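Local coordinates for protein putative beta-glucosidase (Bifidobacterium adolescentis, PDB 5WAB) that acts as a beta-glucosidase of glycoside hydrolase family 3 and probably releases terminal arabinopyranosyl units from ginsenosides, at residues A18-G23 and H28-E33; A367-D372 and L480-F485. All blocks are in the same frame, centred on the assembly; numbering follows the deposited sequence.

Interaction 1. Residues A18-G23 and H28-E33; sequences ASLTSG and HLQGVE
Gln30 packs against a type I beta turn, Ser19 to Ser22, in a short-range, largely buried contact between the end of helix 14-19 and the loop leading to strand 41-44, the first strand of the parallel barrel-like sheet in the N-terminal domain. The aliphatic part of Gln30 lies against the carbonyls of Ser19 and Ser22: CG is 3.2 Å from Ser19 O and CB 3.3 Å from Ser22 O. With CG swung opposite the backbone N (chi1 176°) and a bend at the next bond, the amide folds back over its own loop, where Gln30 NE2 donates to Gly31 O at 3.0 Å from above the carbonyl plane. At the other end of the amide, Gln30 OE1 is 2.7 Å from a water placed to donate to it or to Ser22 OG, a hydroxyl further bonded to Asp257. With an alanine here, that water is likely to lose its amide partner and Ser19 the CG methylene that packs on it. Next to this, Leu20 CD2 meets Val32 CG2 at 3.7 Å, the two side chains crossing at about a right angle. Side chains of the turn touch helices 257-265 and 271-292, Leu20 packing on Val282. No direct hydrogen bond joins the two segments; instead a second water donates to Leu20 O at 3.0 Å and accepts from Gln30 N at 3.1 Å.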
loop_
_atom_site.group_PDB
_atom_site.type_symbol
_atom_site.label_atom_id
_atom_site.label_comp_id
_atom_site.label_asym_id
_atom_site.label_seq_id
_atom_site.Cartn_x
_atom_site.Cartn_y
_atom_site.Cartn_z
ATOM N N ALA A 18 13.421 31.147 9.754
ATOM C CA ALA A 18 13.251 30.879 8.331
ATOM C C ALA A 18 14.149 29.750 7.852
ATOM O O ALA A 18 13.762 28.997 6.952
ATOM C CB ALA A 18 13.512 32.144 7.515
ATOM N N SER A 19 15.344 29.602 8.435
ATOM C CA SER A 19 16.221 28.526 7.984
ATOM C C SER A 19 15.615 27.163 8.286
ATOM O O SER A 19 15.833 26.209 7.532
ATOM C CB SER A 19 17.610 28.643 8.621
ATOM O OG SER A 19 17.570 28.433 10.020
ATOM N N LEU A 20 14.844 27.055 9.370
ATOM C CA LEU A 20 14.244 25.777 9.727
ATOM C C LEU A 20 13.227 25.298 8.699
ATOM O O LEU A 20 12.898 24.107 8.683
ATOM C CB LEU A 20 13.569 25.879 11.095
ATOM C CG LEU A 20 14.464 26.007 12.322
ATOM C CD1 LEU A 20 13.585 26.056 13.553
ATOM C CD2 LEU A 20 15.451 24.855 12.416
ATOM N N THR A 21 12.729 26.191 7.847
ATOM C CA THR A 21 11.700 25.844 6.879
ATOM C C THR A 21 12.269 25.216 5.609
ATOM O O THR A 21 11.529 25.053 4.626
ATOM C CB THR A 21 10.862 27.083 6.547
ATOM O OG1 THR A 21 11.667 28.048 5.862
ATOM C CG2 THR A 21 10.350 27.706 7.836
ATOM N N SER A 22 13.556 24.870 5.615
ATOM C CA SER A 22 14.189 24.128 4.535
ATOM C C SER A 22 15.391 23.398 5.113
ATOM O O SER A 22 16.060 23.901 6.016
ATOM C CB SER A 22 14.621 25.039 3.383
ATOM O OG SER A 22 15.675 25.888 3.791
ATOM N N GLY A 23 15.662 22.213 4.574
ATOM C CA GLY A 23 16.698 21.366 5.135
ATOM C C GLY A 23 18.073 21.999 5.070
ATOM O O GLY A 23 18.322 22.965 4.345
ATOM N N HIS A 28 19.352 16.331 5.265
ATOM C CA HIS A 28 19.370 16.706 6.668
ATOM C C HIS A 28 18.401 17.851 6.903
ATOM O O HIS A 28 18.235 18.731 6.055
ATOM C CB HIS A 28 20.768 17.120 7.135
ATOM C CG HIS A 28 21.774 16.016 7.074
ATOM N ND1 HIS A 28 22.372 15.612 5.900
ATOM C CD2 HIS A 28 22.267 15.210 8.045
ATOM C CE1 HIS A 28 23.206 14.619 6.155
ATOM N NE2 HIS A 28 23.161 14.356 7.448
ATOM N N LEU A 29 17.773 17.835 8.073
ATOM C CA LEU A 29 17.018 18.982 8.534
ATOM C C LEU A 29 17.969 20.162 8.751
ATOM O O LEU A 29 19.194 20.012 8.765
ATOM C CB LEU A 29 16.279 18.635 9.825
ATOM C CG LEU A 29 15.380 17.394 9.812
ATOM C CD1 LEU A 29 14.850 17.109 11.214
ATOM C CD2 LEU A 29 14.233 17.547 8.831
ATOM N N GLN A 30 17.398 21.356 8.898
ATOM C CA GLN A 30 18.230 22.526 9.143
ATOM C C GLN A 30 18.791 22.450 10.554
ATOM O O GLN A 30 18.036 22.383 11.529
ATOM C CB GLN A 30 17.438 23.818 8.961
ATOM C CG GLN A 30 18.239 25.072 9.305
ATOM C CD GLN A 30 19.528 25.212 8.491
ATOM O OE1 GLN A 30 19.506 25.205 7.255
ATOM N NE2 GLN A 30 20.656 25.355 9.187
ATOM N N GLY A 31 20.107 22.446 10.665
ATOM C CA GLY A 31 20.722 22.444 11.971
ATOM C C GLY A 31 21.007 23.836 12.491
ATOM O O GLY A 31 21.730 24.608 11.855
ATOM N N VAL A 32 20.404 24.176 13.628
ATOM C CA VAL A 32 20.781 25.362 14.384
ATOM C C VAL A 32 21.483 24.830 15.627
ATOM O O VAL A 32 20.943 24.896 16.739
ATOM C CB VAL A 32 19.560 26.233 14.735
ATOM C CG1 VAL A 32 20.002 27.611 15.221
ATOM C CG2 VAL A 32 18.617 26.350 13.548
ATOM N N GLU A 33 22.677 24.256 15.432
ATOM C CA GLU A 33 23.384 23.602 16.529
ATOM C C GLU A 33 23.746 24.579 17.639
ATOM O O GLU A 33 23.897 24.169 18.795
ATOM C CB GLU A 33 24.636 22.895 16.013
ATOM C CG GLU A 33 24.386 21.531 15.376
ATOM C CD GLU A 33 24.061 21.624 13.893
ATOM O OE1 GLU A 33 24.021 22.757 13.361
ATOM O OE2 GLU A 33 23.849 20.564 13.260
HETATM O O HOH W 1 14.425 21.655 9.539
HETATM O O HOH W 2 17.778 25.697 5.223
#

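Interaction 2. Residues A367-D372 and L480-F485; sequences AARGVD and LADVIF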
loop_
_atom_site.group_PDB
_atom_site.type_symbol
_atom_site.label_atom_id
_atom_site.label_comp_id
_atom_site.label_asym_id
_atom_site.label_seq_id
_atom_site.Cartn_x
_atom_site.Cartn_y
_atom_site.Cartn_z
ATOM N N ALA A 367 20.117 -25.480 -2.530
ATOM C CA ALA A 367 21.434 -26.096 -2.393
ATOM C C ALA A 367 21.835 -26.229 -0.927
ATOM O O ALA A 367 22.261 -27.300 -0.482
ATOM C CB ALA A 367 22.471 -25.282 -3.165
ATOM N N ALA A 368 21.691 -25.148 -0.156
ATOM C CA ALA A 368 22.049 -25.185 1.256
ATOM C C ALA A 368 21.141 -26.100 2.070
ATOM O O ALA A 368 21.488 -26.446 3.203
ATOM C CB ALA A 368 22.024 -23.773 1.843
ATOM N N ARG A 369 19.992 -26.495 1.527
ATOM C CA ARG A 369 19.058 -27.367 2.223
ATOM C C ARG A 369 19.158 -28.820 1.778
ATOM O O ARG A 369 18.339 -29.644 2.199
ATOM C CB ARG A 369 17.624 -26.866 2.030
ATOM C CG ARG A 369 17.325 -25.548 2.715
ATOM C CD ARG A 369 15.839 -25.234 2.665
ATOM N NE ARG A 369 15.523 -23.980 3.343
ATOM C CZ ARG A 369 14.301 -23.615 3.718
ATOM N NH1 ARG A 369 13.265 -24.412 3.489
ATOM N NH2 ARG A 369 14.114 -22.451 4.327
ATOM N N GLY A 370 20.134 -29.159 0.939
ATOM C CA GLY A 370 20.270 -30.516 0.462
ATOM C C GLY A 370 19.325 -30.894 -0.655
ATOM O O GLY A 370 19.429 -32.010 -1.182
ATOM N N VAL A 371 18.397 -30.015 -1.023
ATOM C CA VAL A 371 17.466 -30.281 -2.115
ATOM C C VAL A 371 18.248 -30.257 -3.424
ATOM O O VAL A 371 18.734 -29.206 -3.850
ATOM C CB VAL A 371 16.319 -29.265 -2.131
ATOM C CG1 VAL A 371 15.392 -29.524 -3.309
ATOM C CG2 VAL A 371 15.554 -29.316 -0.817
ATOM N N ASP A 372 18.370 -31.415 -4.065
ATOM C CA ASP A 372 19.089 -31.515 -5.326
ATOM C C ASP A 372 18.123 -31.256 -6.476
ATOM O O ASP A 372 17.059 -31.881 -6.563
ATOM C CB ASP A 372 19.744 -32.891 -5.470
ATOM N N LEU A 480 10.416 -18.719 -0.065
ATOM C CA LEU A 480 9.881 -19.519 -1.162
ATOM C C LEU A 480 10.036 -21.009 -0.881
ATOM O O LEU A 480 9.126 -21.800 -1.160
ATOM C CB LEU A 480 10.582 -19.138 -2.467
ATOM C CG LEU A 480 10.207 -17.779 -3.070
ATOM C CD1 LEU A 480 11.166 -17.407 -4.198
ATOM C CD2 LEU A 480 8.763 -17.774 -3.552
ATOM N N ALA A 481 11.179 -21.410 -0.322
ATOM C CA ALA A 481 11.388 -22.817 -0.006
ATOM C C ALA A 481 10.385 -23.307 1.028
ATOM O O ALA A 481 9.846 -24.415 0.908
ATOM C CB ALA A 481 12.817 -23.034 0.490
ATOM N N ASP A 482 10.107 -22.485 2.043
ATOM C CA ASP A 482 9.182 -22.882 3.102
ATOM C C ASP A 482 7.758 -23.045 2.579
ATOM O O ASP A 482 7.032 -23.948 3.012
ATOM C CB ASP A 482 9.221 -21.855 4.233
ATOM C CG ASP A 482 10.520 -21.889 5.007
ATOM O OD1 ASP A 482 11.360 -22.771 4.727
ATOM O OD2 ASP A 482 10.704 -21.026 5.891
ATOM N N VAL A 483 7.341 -22.193 1.647
ATOM C CA VAL A 483 5.980 -22.275 1.134
ATOM C C VAL A 483 5.859 -23.388 0.101
ATOM O O VAL A 483 4.957 -24.229 0.173
ATOM C CB VAL A 483 5.546 -20.918 0.551
ATOM C CG1 VAL A 483 4.226 -21.061 -0.189
ATOM C CG2 VAL A 483 5.435 -19.874 1.658
ATOM N N ILE A 484 6.782 -23.414 -0.862
ATOM C CA ILE A 484 6.705 -24.370 -1.963
ATOM C C ILE A 484 6.840 -25.797 -1.448
ATOM O O ILE A 484 6.192 -26.722 -1.958
ATOM C CB ILE A 484 7.778 -24.037 -3.018
ATOM C CG1 ILE A 484 7.440 -22.713 -3.709
ATOM C CG2 ILE A 484 7.936 -25.168 -4.023
ATOM C CD1 ILE A 484 8.526 -22.203 -4.632
ATOM N N PHE A 485 7.653 -25.999 -0.415
ATOM C CA PHE A 485 7.885 -27.329 0.128
ATOM C C PHE A 485 7.085 -27.592 1.391
ATOM O O PHE A 485 7.336 -28.586 2.079
ATOM C CB PHE A 485 9.375 -27.548 0.368
ATOM C CG PHE A 485 10.168 -27.613 -0.898
ATOM C CD1 PHE A 485 10.267 -28.797 -1.607
ATOM C CD2 PHE A 485 10.778 -26.483 -1.405
ATOM C CE1 PHE A 485 10.980 -28.860 -2.784
ATOM C CE2 PHE A 485 11.491 -26.537 -2.582
ATOM C CZ PHE A 485 11.595 -27.728 -3.273
#
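Two helix C-terminal ends of the family 3 C-terminal domain are joined by a salt bridge between Arg369, just past helix 362-368, and Asp482, in the last turns of helix 476-484. The guanidinium grips one carboxylate oxygen end-on: NH1 and NH2 of Arg369 each lie 2.8 Å from Asp482 OD1, which sits in the guanidinium plane. The two bonds are equally bent, with N-H...O angles of 143°, as a single acceptor shared by a nitrogen pair requires. NH1 meets OD1 nearly along its C-O axis, whereas NH2 comes from the syn side and out of the carboxylate plane; the two flat groups are turned 36° from each other. Arg369 reaches this far because its chain is extended from CG to NE after a first bond that sets CG beside the backbone N (chi1 -68°). Ala481 CB lies over one face of the guanidinium, 3.3 Å from Arg369 NH1, toward the rim. The helices flank a six-stranded mixed sheet of the alpha/beta sandwich; the segment 367-372 leads into strand 373-376 at one edge of that sheet, and Asp482 also touches His309 and Ile313 of helix 301-313. Gly370 makes the turn out of the helix in a left-handed backbone conformation, its N bonded to Ala367 O at 3.2 Å. Beyond the turn, Val371 contributes the apolar half of the contact: its CG1 approaches Phe485 CZ at 4.2 Å, obliquely to the ring. Phe485, the first residue to leave helical geometry, also packs on Leu366, and Ile484 CG2 sits 4.0 Å above the plane of its ring, offset toward the rim.

Interactions 1 and 2 are remote from each other, their centres 51 Å apart and their nearest atoms about 36 Å apart, and they follow one another in the chain. Each belongs to a different domain of the enzyme: residues 18-23 and 28-33 to the N-terminal barrel-like domain, 367-372 and 480-485 to the C-terminal alpha/beta domain. In family 3 glycosidases the active site generally lies where these two domains meet. Both contacts lie far from the centre of the chain, their own centres 31 and 29 Å from it. The first closes a short loop by packing and bridging water; the second joins segments 108 residues apart through a charged pair.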